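Local structure of HTH-type transcriptional regulator ascG (Escherichia coli, 3BRQ) at residues B[19-24]-B[51-56]; B[78-83]-B[101-106]; B[115-120]-B[273-278]. The protein represses transcription of the cryptic asc operon as a sequence-specific DNA-binding regulator of the LacI family. All blocks are in the same frame, centred on the assembly; numbering follows the deposited sequence.

How the contacts relate
All three contacts involve one parallel sheet, with strands in the order 53-60, 21-27, 80-84, 104-107 and 118-119. Contact 1 pairs the first two strands and contact 2 the third and fourth. Their centres are about 10 Å apart, and they meet where strands 21-27 and 80-84 run side by side: D79 OD2 reaches T21 N at 2.7 Å. In contact 3 the loop after helix 255-270 packs on the last strand, 118-119. Its centre is about 12 Å from that of contact 2, and V106 N lies 2.9 Å from H117 O. Contacts 1 and 3 do not touch; their nearest atoms are about 9 Å apart. At contact 1 the second subunit extends the sheet.

Contact 1 (B[19-24]-B[51-56]); sequences TQTLGL and GRQLLL
The R52 guanidinium turns one edge to the amide oxygen of Q20. NE and NH2 both donate to Q20 OE1, at 2.9 Å from NE and 2.8 Å from NH2. OE1 lies in the guanidinium plane, while the amide and guanidinium planes are 32° apart. The NE bond lies in the amide plane; NH2 is tilted 25° from it. The two side chains lie side by side and point the same way. R52 bends at chi2 (67°), which places CD 4.1 Å from Q20 OE1. NH2 also forms a salt bridge with D271, so this nitrogen is held by two partners.

The backbones form the parallel pairing of a beta-alpha-beta unit: strand 21-27, helix 36-49, strand 53-60. Q53 N donates to Q20 O, and L22 N to Q53 O at 2.7 Å. L55 N then donates to L22 O, and L24 N to L55 O. On the face of L22, L24, L54 and L56, L24 CD2 packs on L54 CD1 at 3.5 Å. L24 CB meets L56 CD1 at 3.7 Å. Helix 36-49 packs on L24, L54 and L56. On the other face, T21 CG2 lies 3.9 Å from L55 CG, and T21 OG1 3.6 Å from Q53 CB. From this face T21 OG1 hydrogen-bonds Y72 OH of the second subunit and Q53 OE1 its K60 NZ. L55 and L56 pair antiparallel with a strand of that chain.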
loop_
_atom_site.group_PDB
_atom_site.type_symbol
_atom_site.label_atom_id
_atom_site.label_comp_id
_atom_site.label_asym_id
_atom_site.label_seq_id
_atom_site.Cartn_x
_atom_site.Cartn_y
_atom_site.Cartn_z
ATOM N N THR B 19 22.879 -4.316 -21.455
ATOM C CA THR B 19 21.791 -3.442 -20.864
ATOM C C THR B 19 22.260 -2.848 -19.535
ATOM O O THR B 19 23.091 -3.437 -18.861
ATOM C CB THR B 19 20.440 -4.211 -20.657
ATOM O OG1 THR B 19 19.412 -3.295 -20.211
ATOM C CG2 THR B 19 20.583 -5.379 -19.626
ATOM N N GLN B 20 21.739 -1.679 -19.180
ATOM C CA GLN B 20 22.053 -1.070 -17.900
ATOM C C GLN B 20 20.933 -1.354 -16.921
ATOM O O GLN B 20 19.754 -1.366 -17.301
ATOM C CB GLN B 20 22.190 0.431 -18.042
ATOM C CG GLN B 20 23.519 0.879 -18.561
ATOM C CD GLN B 20 23.589 2.381 -18.639
ATOM O OE1 GLN B 20 22.552 3.061 -18.675
ATOM N NE2 GLN B 20 24.805 2.919 -18.649
ATOM N N THR B 21 21.303 -1.592 -15.670
ATOM C CA THR B 21 20.320 -1.981 -14.677
ATOM C C THR B 21 20.343 -0.956 -13.549
ATOM O O THR B 21 21.430 -0.570 -13.114
ATOM C CB THR B 21 20.651 -3.397 -14.184
ATOM O OG1 THR B 21 20.456 -4.321 -15.266
ATOM C CG2 THR B 21 19.778 -3.806 -13.016
ATOM N N LEU B 22 19.163 -0.509 -13.104
ATOM C CA LEU B 22 19.036 0.357 -11.931
ATOM C C LEU B 22 18.609 -0.464 -10.716
ATOM O O LEU B 22 17.577 -1.154 -10.717
ATOM C CB LEU B 22 17.971 1.444 -12.149
ATOM C CG LEU B 22 18.348 2.873 -12.477
ATOM C CD1 LEU B 22 17.172 3.605 -13.095
ATOM C CD2 LEU B 22 18.798 3.595 -11.160
ATOM N N GLY B 23 19.405 -0.378 -9.669
ATOM C CA GLY B 23 19.144 -1.126 -8.446
ATOM C C GLY B 23 18.448 -0.293 -7.398
ATOM O O GLY B 23 18.862 0.864 -7.102
ATOM N N LEU B 24 17.418 -0.868 -6.780
ATOM C CA LEU B 24 16.706 -0.200 -5.687
ATOM C C LEU B 24 16.846 -1.021 -4.411
ATOM O O LEU B 24 16.670 -2.245 -4.449
ATOM C CB LEU B 24 15.215 -0.074 -6.012
ATOM C CG LEU B 24 14.752 1.066 -6.919
ATOM C CD1 LEU B 24 15.814 1.579 -7.890
ATOM C CD2 LEU B 24 13.455 0.666 -7.659
ATOM N N GLY B 51 14.767 2.601 -21.123
ATOM C CA GLY B 51 15.430 1.393 -21.622
ATOM C C GLY B 51 16.366 0.712 -20.649
ATOM O O GLY B 51 17.263 -0.031 -21.083
ATOM N N ARG B 52 16.174 0.979 -19.344
ATOM C CA ARG B 52 16.892 0.298 -18.266
ATOM C C ARG B 52 16.091 -0.847 -17.640
ATOM O O ARG B 52 14.878 -0.767 -17.530
ATOM C CB ARG B 52 17.273 1.293 -17.143
ATOM C CG ARG B 52 18.558 2.063 -17.376
ATOM C CD ARG B 52 18.452 3.039 -18.555
ATOM N NE ARG B 52 19.753 3.577 -18.942
ATOM C CZ ARG B 52 19.937 4.662 -19.698
ATOM N NH1 ARG B 52 18.899 5.353 -20.164
ATOM N NH2 ARG B 52 21.176 5.081 -19.965
ATOM N N GLN B 53 16.797 -1.868 -17.164
ATOM C CA GLN B 53 16.202 -2.907 -16.315
ATOM C C GLN B 53 16.211 -2.413 -14.882
ATOM O O GLN B 53 17.128 -1.722 -14.441
ATOM C CB GLN B 53 16.995 -4.205 -16.374
ATOM C CG GLN B 53 16.990 -4.890 -17.741
ATOM C CD GLN B 53 15.554 -5.195 -18.227
ATOM O OE1 GLN B 53 14.681 -5.555 -17.424
ATOM N NE2 GLN B 53 15.306 -5.015 -19.529
ATOM N N LEU B 54 15.185 -2.811 -14.159
ATOM C CA LEU B 54 15.038 -2.450 -12.777
ATOM C C LEU B 54 15.201 -3.716 -11.932
ATOM O O LEU B 54 14.615 -4.767 -12.275
ATOM C CB LEU B 54 13.631 -1.899 -12.578
ATOM C CG LEU B 54 13.316 -1.343 -11.194
ATOM C CD1 LEU B 54 13.856 0.048 -11.126
ATOM C CD2 LEU B 54 11.831 -1.348 -11.007
ATOM N N LEU B 55 15.971 -3.599 -10.849
ATOM C CA LEU B 55 16.107 -4.656 -9.828
ATOM C C LEU B 55 15.805 -4.062 -8.447
ATOM O O LEU B 55 16.377 -3.039 -8.099
ATOM C CB LEU B 55 17.542 -5.220 -9.795
ATOM C CG LEU B 55 17.851 -6.323 -10.828
ATOM C CD1 LEU B 55 19.269 -6.877 -10.625
ATOM C CD2 LEU B 55 16.798 -7.443 -10.762
ATOM N N LEU B 56 14.907 -4.658 -7.676
ATOM C CA LEU B 56 14.713 -4.180 -6.276
ATOM C C LEU B 56 15.178 -5.274 -5.324
ATOM O O LEU B 56 14.689 -6.377 -5.401
ATOM C CB LEU B 56 13.237 -3.903 -6.011
ATOM C CG LEU B 56 12.732 -3.716 -4.593
ATOM C CD1 LEU B 56 13.167 -2.372 -4.046
ATOM C CD2 LEU B 56 11.198 -3.766 -4.627
#

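Contact 2 (B[78-83]-B[101-106]); sequences CDAIMI and SQPIMV
Strands 80-84 and 104-107 are the two strands of a beta-alpha-beta unit, and I81, M82 and I83 pair in parallel with I104, M105 and V106. Helix 90-98 makes the connection. I81 N donates to P103 O, M105 N to I81 O and I83 N to M105 O, each N to O distance being 2.8 Å. The middle bond is close to straight, with 170° at the hydrogen.

Q102 and P103 pack against the backbone of C78 and D79. P103 CD lies 3.1 Å from D79 O, and Q102 CB is also near that oxygen. Q102 bends at chi2 (87°), which turns CD off the line of CB and CG. Beyond it, a water bridges NE2 to C78 O: it accepts from NE2 and donates to C78 O at 2.6 Å. The carboxylate of D79 serves the neighbouring strand instead, where OD2 accepts from T21 N.

The strands belong to the central parallel sheet of an alpha/beta domain, as in the sugar-binding domains of LacI-family repressors. Helices pack on both of its faces. On the face of I81, I83, I104 and V106, I81 CB meets I104 CG1 at 4.1 Å. I83 CG2 sits between the backbone N and the carbonyl carbon (chi1 of CG1 168°). From there it reaches I104 CG2 at 4.2 Å and V106 CB at 4.1 Å. Helix 63-75 packs on I81 and I83. On the other face, selenomethionines M82 and M105 both touch L266 of helix 255-270. A80 CB rests 3.5 Å from P103 O.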
loop_
_atom_site.group_PDB
_atom_site.type_symbol
_atom_site.label_atom_id
_atom_site.label_comp_id
_atom_site.label_asym_id
_atom_site.label_seq_id
_atom_site.Cartn_x
_atom_site.Cartn_y
_atom_site.Cartn_z
ATOM N N CYS B 78 24.444 -4.177 -11.038
ATOM C CA CYS B 78 23.711 -2.914 -11.165
ATOM C C CYS B 78 24.666 -1.756 -11.431
ATOM O O CYS B 78 25.709 -1.628 -10.789
ATOM C CB CYS B 78 22.870 -2.611 -9.926
ATOM S SG CYS B 78 21.515 -3.760 -9.791
ATOM N N ASP B 79 24.282 -0.903 -12.370
ATOM C CA ASP B 79 25.112 0.228 -12.816
ATOM C C ASP B 79 24.942 1.485 -11.942
ATOM O O ASP B 79 25.848 2.288 -11.847
ATOM C CB ASP B 79 24.784 0.521 -14.279
ATOM C CG ASP B 79 24.957 -0.725 -15.167
ATOM O OD1 ASP B 79 26.104 -0.988 -15.543
ATOM O OD2 ASP B 79 23.978 -1.472 -15.424
ATOM N N ALA B 80 23.774 1.622 -11.300
ATOM C CA ALA B 80 23.466 2.697 -10.357
ATOM C C ALA B 80 22.553 2.170 -9.252
ATOM O O ALA B 80 21.726 1.258 -9.493
ATOM C CB ALA B 80 22.750 3.822 -11.073
ATOM N N ILE B 81 22.645 2.780 -8.060
ATOM C CA ILE B 81 21.785 2.340 -6.943
ATOM C C ILE B 81 20.962 3.504 -6.364
ATOM O O ILE B 81 21.481 4.614 -6.171
ATOM C CB ILE B 81 22.648 1.681 -5.835
ATOM C CG1 ILE B 81 23.523 0.564 -6.426
ATOM C CG2 ILE B 81 21.776 1.127 -4.633
ATOM C CD1 ILE B 81 22.692 -0.708 -6.654
HETATM N N MSE B 82 19.686 3.267 -6.094
HETATM C CA MSE B 82 18.906 4.193 -5.245
HETATM C C MSE B 82 18.707 3.490 -3.919
HETATM O O MSE B 82 18.077 2.441 -3.884
HETATM C CB MSE B 82 17.528 4.510 -5.833
HETATM C CG MSE B 82 16.704 5.508 -4.907
HETATM SE SE MSE B 82 14.794 5.341 -5.087
HETATM C CE MSE B 82 14.608 3.643 -4.065
ATOM N N ILE B 83 19.230 4.061 -2.820
ATOM C CA ILE B 83 18.969 3.455 -1.499
ATOM C C ILE B 83 17.856 4.250 -0.778
ATOM O O ILE B 83 17.923 5.457 -0.692
ATOM C CB ILE B 83 20.273 3.274 -0.667
ATOM C CG1 ILE B 83 20.004 2.914 0.802
ATOM C CG2 ILE B 83 21.108 4.527 -0.643
ATOM C CD1 ILE B 83 19.582 1.435 0.985
ATOM N N SER B 101 32.398 3.334 -6.963
ATOM C CA SER B 101 32.511 4.121 -8.164
ATOM C C SER B 101 31.152 4.356 -8.844
ATOM O O SER B 101 30.935 5.390 -9.503
ATOM C CB SER B 101 33.472 3.416 -9.101
ATOM O OG SER B 101 34.023 4.365 -9.963
ATOM N N GLN B 102 30.254 3.386 -8.707
ATOM C CA GLN B 102 28.935 3.442 -9.363
ATOM C C GLN B 102 28.115 4.587 -8.746
ATOM O O GLN B 102 28.260 4.890 -7.562
ATOM C CB GLN B 102 28.172 2.108 -9.194
ATOM C CG GLN B 102 28.820 0.865 -9.763
ATOM C CD GLN B 102 29.787 0.198 -8.780
ATOM O OE1 GLN B 102 30.429 0.872 -7.959
ATOM N NE2 GLN B 102 29.906 -1.132 -8.869
ATOM N N PRO B 103 27.249 5.224 -9.536
ATOM C CA PRO B 103 26.378 6.257 -9.024
ATOM C C PRO B 103 25.423 5.669 -7.967
ATOM O O PRO B 103 24.655 4.756 -8.289
ATOM C CB PRO B 103 25.577 6.669 -10.264
ATOM C CG PRO B 103 26.449 6.280 -11.387
ATOM C CD PRO B 103 26.985 4.979 -10.963
ATOM N N ILE B 104 25.509 6.168 -6.738
ATOM C CA ILE B 104 24.607 5.754 -5.633
ATOM C C ILE B 104 23.892 6.980 -5.098
ATOM O O ILE B 104 24.537 7.987 -4.759
ATOM C CB ILE B 104 25.328 5.023 -4.465
ATOM C CG1 ILE B 104 26.036 3.783 -4.991
ATOM C CG2 ILE B 104 24.304 4.630 -3.318
ATOM C CD1 ILE B 104 26.977 3.147 -4.006
HETATM N N MSE B 105 22.567 6.937 -5.059
HETATM C CA MSE B 105 21.832 8.058 -4.503
HETATM C C MSE B 105 20.890 7.611 -3.395
HETATM O O MSE B 105 20.421 6.467 -3.429
HETATM C CB MSE B 105 21.078 8.789 -5.624
HETATM C CG MSE B 105 22.082 9.664 -6.448
HETATM SE SE MSE B 105 21.246 10.785 -7.757
HETATM C CE MSE B 105 20.402 12.122 -6.682
ATOM N N VAL B 106 20.571 8.526 -2.473
ATOM C CA VAL B 106 19.754 8.230 -1.292
ATOM C C VAL B 106 18.454 9.029 -1.368
ATOM O O VAL B 106 18.454 10.192 -1.737
ATOM C CB VAL B 106 20.535 8.512 0.065
ATOM C CG1 VAL B 106 20.858 9.958 0.186
ATOM C CG2 VAL B 106 19.718 8.076 1.300
HETATM O O HOH W 1 28.088 -2.735 -10.643
#

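Contact 3 (B[115-120]-B[273-278]); sequences SSHSVW and GDFSPP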
loop_
_atom_site.group_PDB
_atom_site.type_symbol
_atom_site.label_atom_id
_atom_site.label_comp_id
_atom_site.label_asym_id
_atom_site.label_seq_id
_atom_site.Cartn_x
_atom_site.Cartn_y
_atom_site.Cartn_z
ATOM N N SER B 115 25.933 15.676 -0.514
ATOM C CA SER B 115 24.569 16.234 -0.480
ATOM C C SER B 115 23.871 16.230 -1.832
ATOM O O SER B 115 22.642 16.123 -1.886
ATOM C CB SER B 115 24.580 17.638 0.115
ATOM O OG SER B 115 25.585 18.405 -0.532
ATOM N N SER B 116 24.648 16.307 -2.919
ATOM C CA SER B 116 24.099 16.215 -4.282
ATOM C C SER B 116 23.569 14.813 -4.651
ATOM O O SER B 116 22.819 14.652 -5.617
ATOM C CB SER B 116 25.149 16.675 -5.308
ATOM O OG SER B 116 26.281 15.794 -5.285
ATOM N N HIS B 117 23.929 13.821 -3.842
ATOM C CA HIS B 117 23.436 12.442 -3.981
ATOM C C HIS B 117 22.134 12.204 -3.203
ATOM O O HIS B 117 21.660 11.076 -3.187
ATOM C CB HIS B 117 24.489 11.421 -3.492
ATOM C CG HIS B 117 25.772 11.413 -4.284
ATOM N ND1 HIS B 117 26.488 12.562 -4.589
ATOM C CD2 HIS B 117 26.472 10.385 -4.821
ATOM C CE1 HIS B 117 27.562 12.236 -5.293
ATOM N NE2 HIS B 117 27.589 10.921 -5.423
ATOM N N SER B 118 21.545 13.224 -2.574
ATOM C CA SER B 118 20.223 13.015 -1.936
ATOM C C SER B 118 19.017 13.697 -2.534
ATOM O O SER B 118 19.098 14.812 -3.086
ATOM C CB SER B 118 20.216 13.194 -0.432
ATOM O OG SER B 118 20.991 14.279 -0.033
ATOM N N VAL B 119 17.910 12.962 -2.510
ATOM C CA VAL B 119 16.631 13.550 -2.811
ATOM C C VAL B 119 15.804 13.432 -1.523
ATOM O O VAL B 119 15.471 12.326 -1.066
ATOM C CB VAL B 119 15.961 12.907 -4.058
ATOM C CG1 VAL B 119 14.580 13.462 -4.255
ATOM C CG2 VAL B 119 16.784 13.219 -5.314
ATOM N N TRP B 120 15.445 14.577 -0.966
ATOM C CA TRP B 120 14.827 14.578 0.322
ATOM C C TRP B 120 13.699 15.607 0.481
ATOM O O TRP B 120 13.638 16.610 -0.230
ATOM C CB TRP B 120 15.934 14.703 1.369
ATOM C CG TRP B 120 16.062 16.007 2.013
ATOM C CD1 TRP B 120 16.397 17.194 1.434
ATOM C CD2 TRP B 120 15.860 16.270 3.392
ATOM N NE1 TRP B 120 16.406 18.195 2.376
ATOM C CE2 TRP B 120 16.078 17.653 3.590
ATOM C CE3 TRP B 120 15.530 15.462 4.491
ATOM C CZ2 TRP B 120 15.970 18.262 4.851
ATOM C CZ3 TRP B 120 15.434 16.056 5.741
ATOM C CH2 TRP B 120 15.647 17.439 5.912
ATOM N N GLY B 273 26.230 12.321 -17.190
ATOM C CA GLY B 273 25.878 13.491 -16.410
ATOM C C GLY B 273 26.751 13.635 -15.197
ATOM O O GLY B 273 27.587 12.769 -14.923
ATOM N N ASP B 274 26.580 14.740 -14.483
ATOM C CA ASP B 274 27.300 14.961 -13.234
ATOM C C ASP B 274 26.304 15.247 -12.099
ATOM O O ASP B 274 25.122 15.465 -12.362
ATOM C CB ASP B 274 28.332 16.091 -13.382
ATOM C CG ASP B 274 27.695 17.469 -13.496
ATOM O OD1 ASP B 274 26.534 17.589 -13.989
ATOM O OD2 ASP B 274 28.378 18.452 -13.089
ATOM N N PHE B 275 26.783 15.254 -10.853
ATOM C CA PHE B 275 25.915 15.474 -9.690
ATOM C C PHE B 275 25.709 16.961 -9.377
ATOM O O PHE B 275 26.528 17.575 -8.685
ATOM C CB PHE B 275 26.492 14.797 -8.442
ATOM C CG PHE B 275 26.488 13.301 -8.488
ATOM C CD1 PHE B 275 25.362 12.583 -8.072
ATOM C CD2 PHE B 275 27.625 12.601 -8.915
ATOM C CE1 PHE B 275 25.348 11.179 -8.097
ATOM C CE2 PHE B 275 27.633 11.185 -8.931
ATOM C CZ PHE B 275 26.485 10.477 -8.526
ATOM N N SER B 276 24.601 17.529 -9.846
ATOM C CA SER B 276 24.251 18.932 -9.560
ATOM C C SER B 276 23.426 19.087 -8.280
ATOM O O SER B 276 22.825 18.118 -7.820
ATOM C CB SER B 276 23.488 19.505 -10.741
ATOM O OG SER B 276 23.144 18.457 -11.633
ATOM N N PRO B 277 23.384 20.310 -7.706
ATOM C CA PRO B 277 22.724 20.558 -6.424
ATOM C C PRO B 277 21.265 20.120 -6.389
ATOM O O PRO B 277 20.591 20.146 -7.432
ATOM C CB PRO B 277 22.806 22.075 -6.281
ATOM C CG PRO B 277 24.009 22.448 -7.063
ATOM C CD PRO B 277 23.966 21.549 -8.251
ATOM N N PRO B 278 20.786 19.726 -5.185
ATOM C CA PRO B 278 19.475 19.128 -4.888
ATOM C C PRO B 278 18.242 20.034 -5.044
ATOM O O PRO B 278 18.131 21.052 -4.349
ATOM C CB PRO B 278 19.618 18.732 -3.404
ATOM C CG PRO B 278 20.611 19.695 -2.849
ATOM C CD PRO B 278 21.604 19.853 -3.958
HETATM O O HOH W 2 22.709 15.206 -8.327
#
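S115 O lies near P278 CG, at 4.2 Å, at the start of a short 3-10 segment, 115-117, that leads into edge strand 118-119 of the parallel sheet. This carbonyl oxygen accepts from both S118 N and S118 OG, which approach from the same face of the carbonyl plane. S118 OG lies 3.1 Å from S115 O and also hydrogen-bonds L111 N.

S116 follows and packs on the loop after helix 255-270. Its OG is 3.3 Å from F275 CB and makes a weak hydrogen bond with H117 ND1. The S116 CB lies 3.7 Å from S276 O. A water donates to both S116 O and S276 O, and so joins the two backbones.

H117 carries the main side-chain contact, a face-to-face stack on F275. The ring centroids are 3.6 Å apart and the planes 12° from parallel. F275 CE1 lies over the centre of the imidazole, and H117 CE1 over the centre of the phenyl ring. With CG anti to the carbonyl carbon (chi1 -63°), the H117 ring comes nearer the loop than its CB does. M105 and M269 also touch F275. An alanine at F275 would probably leave the H117 ring without its stacking partner and freer to turn, while the S116 OG contact with CB could remain.

S118 turns its CB away from the loop. Its carbonyl still meets P278, where S118 O lies 4.0 Å from P278 CB.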